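Local coordinates for protein tyrosine--tRNA ligase, mitochondrial (PDB 5IHX) that probably attaches L-tyrosine to its cognate mitochondrial tRNA in an ATP-dependent reaction, as a class I aminoacyl-tRNA synthetase, at residues K64-A70 against G232-V237; Y150-Y156 against T332-I336; A222-W226 against A252-S257. All coordinates share one frame. Residue numbers count along the deposited sequence, not the author numbering.

Interaction 1: K64-A70 against G232-V237; sequences KRVGIYA and GCQVQV. With TYR (tyrosine), chain C.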
loop_
_atom_site.group_PDB
_atom_site.type_symbol
_atom_site.label_atom_id
_atom_site.label_comp_id
_atom_site.label_asym_id
_atom_site.label_seq_id
_atom_site.Cartn_x
_atom_site.Cartn_y
_atom_site.Cartn_z
ATOM N N LYS A 64 -24.629 -18.384 17.736
ATOM C CA LYS A 64 -23.499 -17.668 18.331
ATOM C C LYS A 64 -23.810 -16.213 18.667
ATOM O O LYS A 64 -24.465 -15.508 17.899
ATOM C CB LYS A 64 -22.295 -17.715 17.390
ATOM C CG LYS A 64 -21.800 -19.113 17.058
ATOM C CD LYS A 64 -20.726 -19.076 15.976
ATOM C CE LYS A 64 -19.463 -18.368 16.448
ATOM N NZ LYS A 64 -18.400 -18.381 15.405
ATOM N N ARG A 65 -23.321 -15.778 19.824
ATOM C CA ARG A 65 -23.372 -14.380 20.221
ATOM C C ARG A 65 -22.219 -13.638 19.544
ATOM O O ARG A 65 -21.286 -13.186 20.204
ATOM C CB ARG A 65 -23.282 -14.259 21.747
ATOM C CG ARG A 65 -23.518 -12.865 22.306
ATOM C CD ARG A 65 -23.134 -12.799 23.781
ATOM N NE ARG A 65 -23.946 -13.681 24.620
ATOM C CZ ARG A 65 -25.088 -13.332 25.205
ATOM N NH1 ARG A 65 -25.583 -12.109 25.053
ATOM N NH2 ARG A 65 -25.742 -14.212 25.950
ATOM N N VAL A 66 -22.286 -13.533 18.219
ATOM C CA VAL A 66 -21.182 -12.997 17.425
ATOM C C VAL A 66 -21.092 -11.481 17.481
ATOM O O VAL A 66 -22.089 -10.791 17.701
ATOM C CB VAL A 66 -21.290 -13.406 15.939
ATOM C CG1 VAL A 66 -21.233 -14.905 15.801
ATOM C CG2 VAL A 66 -22.568 -12.848 15.313
ATOM N N GLY A 67 -19.884 -10.975 17.271
ATOM C CA GLY A 67 -19.668 -9.548 17.178
ATOM C C GLY A 67 -20.063 -9.026 15.811
ATOM O O GLY A 67 -19.982 -9.743 14.813
ATOM N N ILE A 68 -20.507 -7.773 15.773
ATOM C CA ILE A 68 -20.899 -7.127 14.527
ATOM C C ILE A 68 -20.406 -5.687 14.546
ATOM O O ILE A 68 -20.370 -5.066 15.603
ATOM C CB ILE A 68 -22.428 -7.160 14.320
ATOM C CG1 ILE A 68 -22.812 -6.426 13.034
ATOM C CG2 ILE A 68 -23.144 -6.555 15.523
ATOM C CD1 ILE A 68 -24.251 -6.655 12.605
ATOM N N TYR A 69 -20.003 -5.161 13.390
ATOM C CA TYR A 69 -19.535 -3.780 13.334
ATOM C C TYR A 69 -19.998 -3.048 12.086
ATOM O O TYR A 69 -20.336 -3.659 11.070
ATOM C CB TYR A 69 -18.004 -3.725 13.422
ATOM C CG TYR A 69 -17.269 -3.757 12.096
ATOM C CD1 TYR A 69 -16.861 -2.579 11.483
ATOM C CD2 TYR A 69 -16.957 -4.960 11.473
ATOM C CE1 TYR A 69 -16.181 -2.593 10.279
ATOM C CE2 TYR A 69 -16.270 -4.984 10.265
ATOM C CZ TYR A 69 -15.884 -3.796 9.676
ATOM O OH TYR A 69 -15.204 -3.808 8.478
ATOM N N ALA A 70 -20.032 -1.723 12.201
ATOM C CA ALA A 70 -20.306 -0.837 11.082
ATOM C C ALA A 70 -19.252 0.255 11.074
ATOM O O ALA A 70 -18.837 0.724 12.134
ATOM C CB ALA A 70 -21.692 -0.245 11.193
ATOM N N GLY A 232 -13.425 -11.598 17.504
ATOM C CA GLY A 232 -14.781 -12.117 17.563
ATOM C C GLY A 232 -15.798 -11.416 16.679
ATOM O O GLY A 232 -16.967 -11.808 16.646
ATOM N N CYS A 233 -15.367 -10.385 15.960
ATOM C CA CYS A 233 -16.280 -9.626 15.110
ATOM C C CYS A 233 -16.481 -10.308 13.758
ATOM O O CYS A 233 -15.856 -9.950 12.758
ATOM C CB CYS A 233 -15.762 -8.208 14.910
ATOM S SG CYS A 233 -16.978 -7.111 14.201
ATOM N N GLN A 234 -17.379 -11.287 13.738
ATOM C CA GLN A 234 -17.581 -12.128 12.567
ATOM C C GLN A 234 -18.438 -11.464 11.486
ATOM O O GLN A 234 -18.347 -11.831 10.312
ATOM C CB GLN A 234 -18.218 -13.450 13.002
ATOM C CG GLN A 234 -18.316 -14.498 11.910
ATOM C CD GLN A 234 -18.885 -15.806 12.418
ATOM O OE1 GLN A 234 -18.764 -16.128 13.598
ATOM N NE2 GLN A 234 -19.506 -16.568 11.526
ATOM N N VAL A 235 -19.251 -10.485 11.877
ATOM C CA VAL A 235 -20.222 -9.879 10.964
ATOM C C VAL A 235 -19.968 -8.389 10.727
ATOM O O VAL A 235 -19.564 -7.668 11.637
ATOM C CB VAL A 235 -21.667 -10.052 11.495
ATOM C CG1 VAL A 235 -22.683 -9.537 10.479
ATOM C CG2 VAL A 235 -21.944 -11.512 11.827
ATOM N N GLN A 236 -20.187 -7.941 9.491
ATOM C CA GLN A 236 -20.153 -6.516 9.172
ATOM C C GLN A 236 -21.476 -6.076 8.560
ATOM O O GLN A 236 -22.045 -6.782 7.728
ATOM C CB GLN A 236 -19.013 -6.184 8.207
ATOM C CG GLN A 236 -18.986 -4.706 7.799
ATOM C CD GLN A 236 -17.850 -4.336 6.850
ATOM O OE1 GLN A 236 -17.744 -3.185 6.425
ATOM N NE2 GLN A 236 -16.999 -5.301 6.520
ATOM N N VAL A 237 -21.953 -4.906 8.980
ATOM C CA VAL A 237 -23.119 -4.279 8.370
ATOM C C VAL A 237 -22.740 -2.911 7.805
ATOM O O VAL A 237 -21.942 -2.184 8.392
ATOM C CB VAL A 237 -24.282 -4.130 9.381
ATOM C CG1 VAL A 237 -23.848 -3.320 10.592
ATOM C CG2 VAL A 237 -25.497 -3.489 8.717
HETATM N N TYR C . -16.172 2.474 3.518
HETATM C CA TYR C . -17.351 2.825 4.362
HETATM C C TYR C . -18.062 4.058 3.818
HETATM O O TYR C . -19.266 4.238 4.012
HETATM C CB TYR C . -16.920 3.065 5.810
HETATM C CG TYR C . -16.051 1.965 6.367
HETATM C CD1 TYR C . -16.560 0.687 6.566
HETATM C CD2 TYR C . -14.722 2.199 6.694
HETATM C CE1 TYR C . -15.773 -0.323 7.075
HETATM C CE2 TYR C . -13.926 1.196 7.203
HETATM C CZ TYR C . -14.456 -0.063 7.393
HETATM O OH TYR C . -13.668 -1.067 7.899
HETATM O OXT TYR C . -17.445 4.907 3.174
#

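Interaction 2: Y150-Y156 against T332-I336; sequences YGEKHGY and TFLPI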
loop_
_atom_site.group_PDB
_atom_site.type_symbol
_atom_site.label_atom_id
_atom_site.label_comp_id
_atom_site.label_asym_id
_atom_site.label_seq_id
_atom_site.Cartn_x
_atom_site.Cartn_y
_atom_site.Cartn_z
ATOM N N TYR A 150 -31.996 5.129 25.399
ATOM C CA TYR A 150 -33.188 4.904 24.589
ATOM C C TYR A 150 -33.680 3.462 24.718
ATOM O O TYR A 150 -34.882 3.208 24.741
ATOM C CB TYR A 150 -32.896 5.248 23.128
ATOM C CG TYR A 150 -34.092 5.159 22.210
ATOM C CD1 TYR A 150 -35.144 6.056 22.323
ATOM C CD2 TYR A 150 -34.155 4.200 21.209
ATOM C CE1 TYR A 150 -36.236 5.989 21.479
ATOM C CE2 TYR A 150 -35.243 4.124 20.355
ATOM C CZ TYR A 150 -36.279 5.023 20.491
ATOM O OH TYR A 150 -37.362 4.943 19.648
ATOM N N GLY A 151 -32.744 2.523 24.812
ATOM C CA GLY A 151 -33.087 1.131 25.034
ATOM C C GLY A 151 -33.789 0.947 26.368
ATOM O O GLY A 151 -34.756 0.193 26.472
ATOM N N GLU A 152 -33.288 1.635 27.390
ATOM C CA GLU A 152 -33.877 1.590 28.726
ATOM C C GLU A 152 -35.346 2.003 28.695
ATOM O O GLU A 152 -36.186 1.375 29.341
ATOM C CB GLU A 152 -33.092 2.492 29.687
ATOM C CG GLU A 152 -33.666 2.586 31.099
ATOM C CD GLU A 152 -33.494 1.311 31.901
ATOM O OE1 GLU A 152 -32.681 0.450 31.497
ATOM O OE2 GLU A 152 -34.172 1.171 32.941
ATOM N N LYS A 153 -35.650 3.067 27.958
ATOM C CA LYS A 153 -37.022 3.553 27.854
ATOM C C LYS A 153 -37.966 2.454 27.375
ATOM O O LYS A 153 -39.111 2.380 27.814
ATOM C CB LYS A 153 -37.105 4.755 26.903
ATOM C CG LYS A 153 -38.509 4.994 26.341
ATOM C CD LYS A 153 -38.599 6.240 25.479
ATOM C CE LYS A 153 -39.994 6.371 24.882
ATOM N NZ LYS A 153 -40.170 7.605 24.073
ATOM N N HIS A 154 -37.480 1.606 26.474
ATOM C CA HIS A 154 -38.322 0.598 25.837
ATOM C C HIS A 154 -38.168 -0.791 26.459
ATOM O O HIS A 154 -38.520 -1.799 25.846
ATOM C CB HIS A 154 -38.022 0.557 24.338
ATOM C CG HIS A 154 -38.561 1.740 23.595
ATOM N ND1 HIS A 154 -39.894 1.870 23.272
ATOM C CD2 HIS A 154 -37.952 2.859 23.134
ATOM C CE1 HIS A 154 -40.083 3.011 22.635
ATOM N NE2 HIS A 154 -38.919 3.630 22.536
ATOM N N GLY A 155 -37.640 -0.838 27.679
ATOM C CA GLY A 155 -37.642 -2.062 28.462
ATOM C C GLY A 155 -36.402 -2.929 28.348
ATOM O O GLY A 155 -36.359 -4.018 28.921
ATOM N N TYR A 156 -35.397 -2.459 27.616
ATOM C CA TYR A 156 -34.148 -3.203 27.488
ATOM C C TYR A 156 -33.178 -2.747 28.569
ATOM O O TYR A 156 -32.595 -1.665 28.481
ATOM C CB TYR A 156 -33.540 -3.011 26.095
ATOM C CG TYR A 156 -34.478 -3.416 24.982
ATOM C CD1 TYR A 156 -34.520 -4.724 24.520
ATOM C CD2 TYR A 156 -35.336 -2.490 24.405
ATOM C CE1 TYR A 156 -35.387 -5.096 23.506
ATOM C CE2 TYR A 156 -36.202 -2.851 23.395
ATOM C CZ TYR A 156 -36.226 -4.154 22.950
ATOM O OH TYR A 156 -37.096 -4.510 21.945
ATOM N N THR A 332 -36.962 3.470 14.986
ATOM C CA THR A 332 -37.363 3.476 16.396
ATOM C C THR A 332 -37.322 2.080 17.004
ATOM O O THR A 332 -37.223 1.080 16.291
ATOM C CB THR A 332 -38.788 4.047 16.587
ATOM O OG1 THR A 332 -39.756 3.001 16.429
ATOM C CG2 THR A 332 -39.075 5.165 15.587
ATOM N N PHE A 333 -37.397 2.034 18.335
ATOM C CA PHE A 333 -37.481 0.782 19.088
ATOM C C PHE A 333 -38.931 0.460 19.458
ATOM O O PHE A 333 -39.187 -0.428 20.270
ATOM C CB PHE A 333 -36.625 0.861 20.361
ATOM C CG PHE A 333 -35.151 0.593 20.144
ATOM C CD1 PHE A 333 -34.289 0.548 21.229
ATOM C CD2 PHE A 333 -34.624 0.409 18.872
ATOM C CE1 PHE A 333 -32.937 0.311 21.055
ATOM C CE2 PHE A 333 -33.272 0.168 18.694
ATOM C CZ PHE A 333 -32.429 0.119 19.787
ATOM N N LEU A 334 -39.873 1.187 18.864
ATOM C CA LEU A 334 -41.293 0.960 19.115
ATOM C C LEU A 334 -41.675 -0.478 18.769
ATOM O O LEU A 334 -41.348 -0.955 17.682
ATOM C CB LEU A 334 -42.151 1.933 18.303
ATOM C CG LEU A 334 -42.208 3.390 18.766
ATOM C CD1 LEU A 334 -42.837 4.249 17.687
ATOM C CD2 LEU A 334 -42.992 3.523 20.066
ATOM N N PRO A 335 -42.346 -1.185 19.702
ATOM C CA PRO A 335 -42.811 -2.544 19.393
ATOM C C PRO A 335 -43.731 -2.584 18.176
ATOM O O PRO A 335 -44.437 -1.610 17.912
ATOM C CB PRO A 335 -43.574 -2.956 20.657
ATOM C CG PRO A 335 -43.025 -2.101 21.737
ATOM C CD PRO A 335 -42.669 -0.799 21.088
ATOM N N ILE A 336 -43.707 -3.692 17.442
ATOM C CA ILE A 336 -44.532 -3.838 16.245
ATOM C C ILE A 336 -46.024 -3.675 16.559
ATOM O O ILE A 336 -46.737 -3.008 15.812
ATOM C CB ILE A 336 -44.289 -5.203 15.557
ATOM C CG1 ILE A 336 -42.845 -5.305 15.051
ATOM C CG2 ILE A 336 -45.291 -5.435 14.423
ATOM C CD1 ILE A 336 -42.485 -4.326 13.946
HETATM O O HOH W 1 -39.191 -2.679 21.537
#

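Interaction 3: A222-W226 against A252-S257; sequences AWDWW and AVKTIS. With TYR (tyrosine), chain C.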
loop_
_atom_site.group_PDB
_atom_site.type_symbol
_atom_site.label_atom_id
_atom_site.label_comp_id
_atom_site.label_asym_id
_atom_site.label_seq_id
_atom_site.Cartn_x
_atom_site.Cartn_y
_atom_site.Cartn_z
ATOM N N ALA A 222 -11.012 -4.422 4.140
ATOM C CA ALA A 222 -10.902 -5.846 4.426
ATOM C C ALA A 222 -9.989 -6.071 5.620
ATOM O O ALA A 222 -10.280 -6.887 6.494
ATOM C CB ALA A 222 -10.377 -6.593 3.215
ATOM N N TRP A 223 -8.879 -5.342 5.654
ATOM C CA TRP A 223 -7.925 -5.462 6.746
ATOM C C TRP A 223 -8.555 -4.985 8.057
ATOM O O TRP A 223 -8.344 -5.595 9.106
ATOM C CB TRP A 223 -6.647 -4.676 6.434
ATOM C CG TRP A 223 -5.503 -5.013 7.344
ATOM C CD1 TRP A 223 -5.094 -4.317 8.445
ATOM C CD2 TRP A 223 -4.627 -6.140 7.234
ATOM N NE1 TRP A 223 -4.013 -4.939 9.022
ATOM C CE2 TRP A 223 -3.709 -6.063 8.300
ATOM C CE3 TRP A 223 -4.529 -7.209 6.337
ATOM C CZ2 TRP A 223 -2.704 -7.011 8.491
ATOM C CZ3 TRP A 223 -3.535 -8.150 6.529
ATOM C CH2 TRP A 223 -2.634 -8.044 7.598
ATOM N N ASP A 224 -9.319 -3.893 7.995
ATOM C CA ASP A 224 -10.076 -3.418 9.157
ATOM C C ASP A 224 -10.894 -4.551 9.758
ATOM O O ASP A 224 -10.840 -4.804 10.960
ATOM C CB ASP A 224 -11.016 -2.271 8.783
ATOM C CG ASP A 224 -10.297 -0.953 8.591
ATOM O OD1 ASP A 224 -10.938 -0.012 8.077
ATOM O OD2 ASP A 224 -9.104 -0.854 8.945
ATOM N N TRP A 225 -11.654 -5.230 8.902
ATOM C CA TRP A 225 -12.502 -6.335 9.331
ATOM C C TRP A 225 -11.656 -7.426 9.975
ATOM O O TRP A 225 -11.989 -7.929 11.049
ATOM C CB TRP A 225 -13.283 -6.901 8.147
ATOM C CG TRP A 225 -14.440 -7.776 8.535
ATOM C CD1 TRP A 225 -14.734 -8.244 9.783
ATOM C CD2 TRP A 225 -15.460 -8.283 7.667
ATOM N NE1 TRP A 225 -15.870 -9.013 9.745
ATOM C CE2 TRP A 225 -16.337 -9.053 8.458
ATOM C CE3 TRP A 225 -15.717 -8.162 6.297
ATOM C CZ2 TRP A 225 -17.453 -9.695 7.925
ATOM C CZ3 TRP A 225 -16.824 -8.800 5.771
ATOM C CH2 TRP A 225 -17.678 -9.558 6.584
ATOM N N TRP A 226 -10.561 -7.785 9.312
ATOM C CA TRP A 226 -9.652 -8.800 9.830
ATOM C C TRP A 226 -9.188 -8.453 11.242
ATOM O O TRP A 226 -9.164 -9.313 12.121
ATOM C CB TRP A 226 -8.445 -8.960 8.901
ATOM C CG TRP A 226 -7.308 -9.710 9.523
ATOM C CD1 TRP A 226 -6.041 -9.252 9.727
ATOM C CD2 TRP A 226 -7.337 -11.050 10.032
ATOM N NE1 TRP A 226 -5.276 -10.222 10.326
ATOM C CE2 TRP A 226 -6.049 -11.336 10.526
ATOM C CE3 TRP A 226 -8.325 -12.035 10.116
ATOM C CZ2 TRP A 226 -5.723 -12.564 11.095
ATOM C CZ3 TRP A 226 -8.000 -13.254 10.685
ATOM C CH2 TRP A 226 -6.710 -13.507 11.166
ATOM N N ALA A 252 -11.593 -11.720 1.461
ATOM C CA ALA A 252 -10.297 -11.277 1.960
ATOM C C ALA A 252 -10.020 -11.793 3.369
ATOM O O ALA A 252 -8.900 -12.196 3.675
ATOM C CB ALA A 252 -10.222 -9.762 1.934
ATOM N N VAL A 253 -11.036 -11.780 4.225
ATOM C CA VAL A 253 -10.865 -12.217 5.608
ATOM C C VAL A 253 -10.609 -13.724 5.681
ATOM O O VAL A 253 -9.758 -14.172 6.450
ATOM C CB VAL A 253 -12.090 -11.840 6.471
ATOM C CG1 VAL A 253 -12.043 -12.536 7.830
ATOM C CG2 VAL A 253 -12.148 -10.334 6.671
ATOM N N LYS A 254 -11.352 -14.499 4.894
ATOM C CA LYS A 254 -11.116 -15.939 4.793
ATOM C C LYS A 254 -9.660 -16.207 4.442
ATOM O O LYS A 254 -8.985 -17.012 5.085
ATOM C CB LYS A 254 -12.010 -16.574 3.729
ATOM C CG LYS A 254 -13.496 -16.557 4.024
ATOM C CD LYS A 254 -14.273 -16.694 2.723
ATOM C CE LYS A 254 -15.761 -16.843 2.956
ATOM N NZ LYS A 254 -16.116 -18.230 3.332
ATOM N N THR A 255 -9.195 -15.522 3.402
ATOM C CA THR A 255 -7.836 -15.678 2.901
ATOM C C THR A 255 -6.790 -15.383 3.969
ATOM O O THR A 255 -5.876 -16.180 4.181
ATOM C CB THR A 255 -7.596 -14.756 1.689
ATOM O OG1 THR A 255 -8.446 -15.153 0.607
ATOM C CG2 THR A 255 -6.151 -14.810 1.232
ATOM N N ILE A 256 -6.920 -14.236 4.630
ATOM C CA ILE A 256 -5.959 -13.839 5.656
ATOM C C ILE A 256 -5.916 -14.885 6.762
ATOM O O ILE A 256 -4.843 -15.339 7.157
ATOM C CB ILE A 256 -6.299 -12.457 6.257
ATOM C CG1 ILE A 256 -6.178 -11.367 5.191
ATOM C CG2 ILE A 256 -5.364 -12.130 7.417
ATOM C CD1 ILE A 256 -6.795 -10.041 5.590
ATOM N N SER A 257 -7.090 -15.266 7.253
ATOM C CA SER A 257 -7.195 -16.252 8.321
ATOM C C SER A 257 -6.579 -17.582 7.897
ATOM O O SER A 257 -5.990 -18.295 8.709
ATOM C CB SER A 257 -8.661 -16.453 8.716
ATOM O OG SER A 257 -8.782 -17.404 9.758
HETATM N N TYR C . -16.172 2.474 3.518
HETATM C CA TYR C . -17.351 2.825 4.362
HETATM C C TYR C . -18.062 4.058 3.818
HETATM O O TYR C . -19.266 4.238 4.012
HETATM C CB TYR C . -16.920 3.065 5.810
HETATM C CG TYR C . -16.051 1.965 6.367
HETATM C CD1 TYR C . -16.560 0.687 6.566
HETATM C CD2 TYR C . -14.722 2.199 6.694
HETATM C CE1 TYR C . -15.773 -0.323 7.075
HETATM C CE2 TYR C . -13.926 1.196 7.203
HETATM C CZ TYR C . -14.456 -0.063 7.393
HETATM O OH TYR C . -13.668 -1.067 7.899
HETATM O OXT TYR C . -17.445 4.907 3.174
#

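Interaction 1: K64-A70 against G232-V237
Part of the tyrosine-binding pocket is built here, where two parallel strands of the catalytic sheet carry Y69 and Q236 side by side to the bound substrate. Y69 OH donates a hydrogen bond to OH of the ligand tyrosine (3.2 Å), and Q236 OE1 comes within 3.5 Å of its CE1 while accepting a hydrogen bond from Q221. CG of Q236 lies over the Y69 ring, 4.0 Å from the ring centroid, as a CH-pi contact, and the extended side chain carries its amide toward the ligand; C233 SG approaches the same ring obliquely, 3.5 Å from Y69 CD2. From I68 with V235 and Y69 with Q236 the pairing is parallel: V235 N to G67 O (3.1 Å), Y69 N to V235 O (3.1 Å) and V237 N to Y69 O (2.9 Å). This is the parallel core of the Rossmann-type nucleotide-binding fold of class I synthetases, in which strand 68-72 also pairs with strand 100-104 and strand 235-238 with strand 277-280. Y69 and Q236 share the pocket face, whereas I68 and V235 occupy the other, with I68 CD1 3.9 Å from V235 CG1, and branched aliphatic residues suit this face because helices 54-63 and 84-95 pack on it. G67 N also bonds to G232 O (3.1 Å); a CB on G67 would clash with that oxygen. G232, at positive phi, closes a Schellman motif ending helix 212-229. The long side chain of K64 lets NZ reach Q234 OE1 (2.9 Å) and a salt bridge with D274, while Q234 NE2 bonds to L273 O and K275 O.

Interaction 2: Y150-Y156 against T332-I336
F333 is the centrepiece, its ring set against the end of helix 126-153, with Y150 and H154 as its main partners. Y150 CE2 lies 3.5 Å from F333 CG, the two ring planes inclined at 42°, and Y156 adds a third, more distant ring to complete an aromatic cluster. Tyrosine suits position 150 because it is polar at its tip: Y150 OH accepts a hydrogen bond from F333 N (3.2 Å) and also bonds to E362. H154 sets its ring face over F333 CB, 4.0 Å from the centroid, a CH-pi contact, while its NE2 bonds to E362. A water links Y156 OH (2.8 Å) to F333 O (2.6 Å). G155, at positive phi, forms the Schellman motif that ends the helix, and T332 OG1 accepts from L334 N (3.0 Å) in an ST turn and also bonds to L328 O. The connection between helices 321-331 and 336-348 is thus fitted against helix 126-153, with helix 84-95 touching F333 and helix 354-368 supplying E362.

Interaction 3: A222-W226 against A252-S257
This is apolar helix-helix packing within the Rossmann-type catalytic domain, between helix 212-229, which leads into strand 235-238, and helix 243-259, which follows that strand. The two segments cross at -57° with their axes 9.3 Å apart at closest approach. Small residues meet at one end: A222 CB touches A252 CB at 3.4 Å, a separation that alanine permits because neither side chain extends past CB. Further along, V253 is inserted beside the other helix, its CG2 3.9 Å from both A222 O and W225 CB. I256, bulky and branched, makes its closest contacts with two indoles through different branches, CD1 3.7 Å from W223 CE3 and CG2 on W226; helix 178-186 packs on I256 as well through L185. W226 CZ3 reaches S257 CB at 3.8 Å, while S257 OG bonds to N267 O. Helix 212-229 also serves the active site. D224, which makes no contact with 252-257, accepts a hydrogen bond at OD1 from OH of the bound tyrosine (2.9 Å), and its other partners include N169, W172 and W173. The tightest aromatic contact is that of I256 CG2, placed over the face of the W226 indole, 3.3 Å from the centroid of its five-membered ring and 13° off the ring normal.

Overall arrangement
Interactions 1 and 3 are buried neighbours, centres about 13 Å apart, and converge on the substrate: Y69 from the sheet and D224 from helix 212-229 both bond to the tyrosine hydroxyl. W225 joins them directly, its NE1 probably hydrogen-bonded to C233 O (3.2 Å) and its indole edge-to-face with Y69. The elements involved run consecutively as helix 212-229, strand 235-238 and helix 243-259. Their chemistry differs: interaction 1 rests on backbone hydrogen bonds between strands, interaction 3 on apolar side chains. Interaction 2, partly buried, is remote, its centre about 22 Å from that of interaction 1 and 35 Å from that of interaction 3; it mixes an aromatic cluster with polar and water-mediated links.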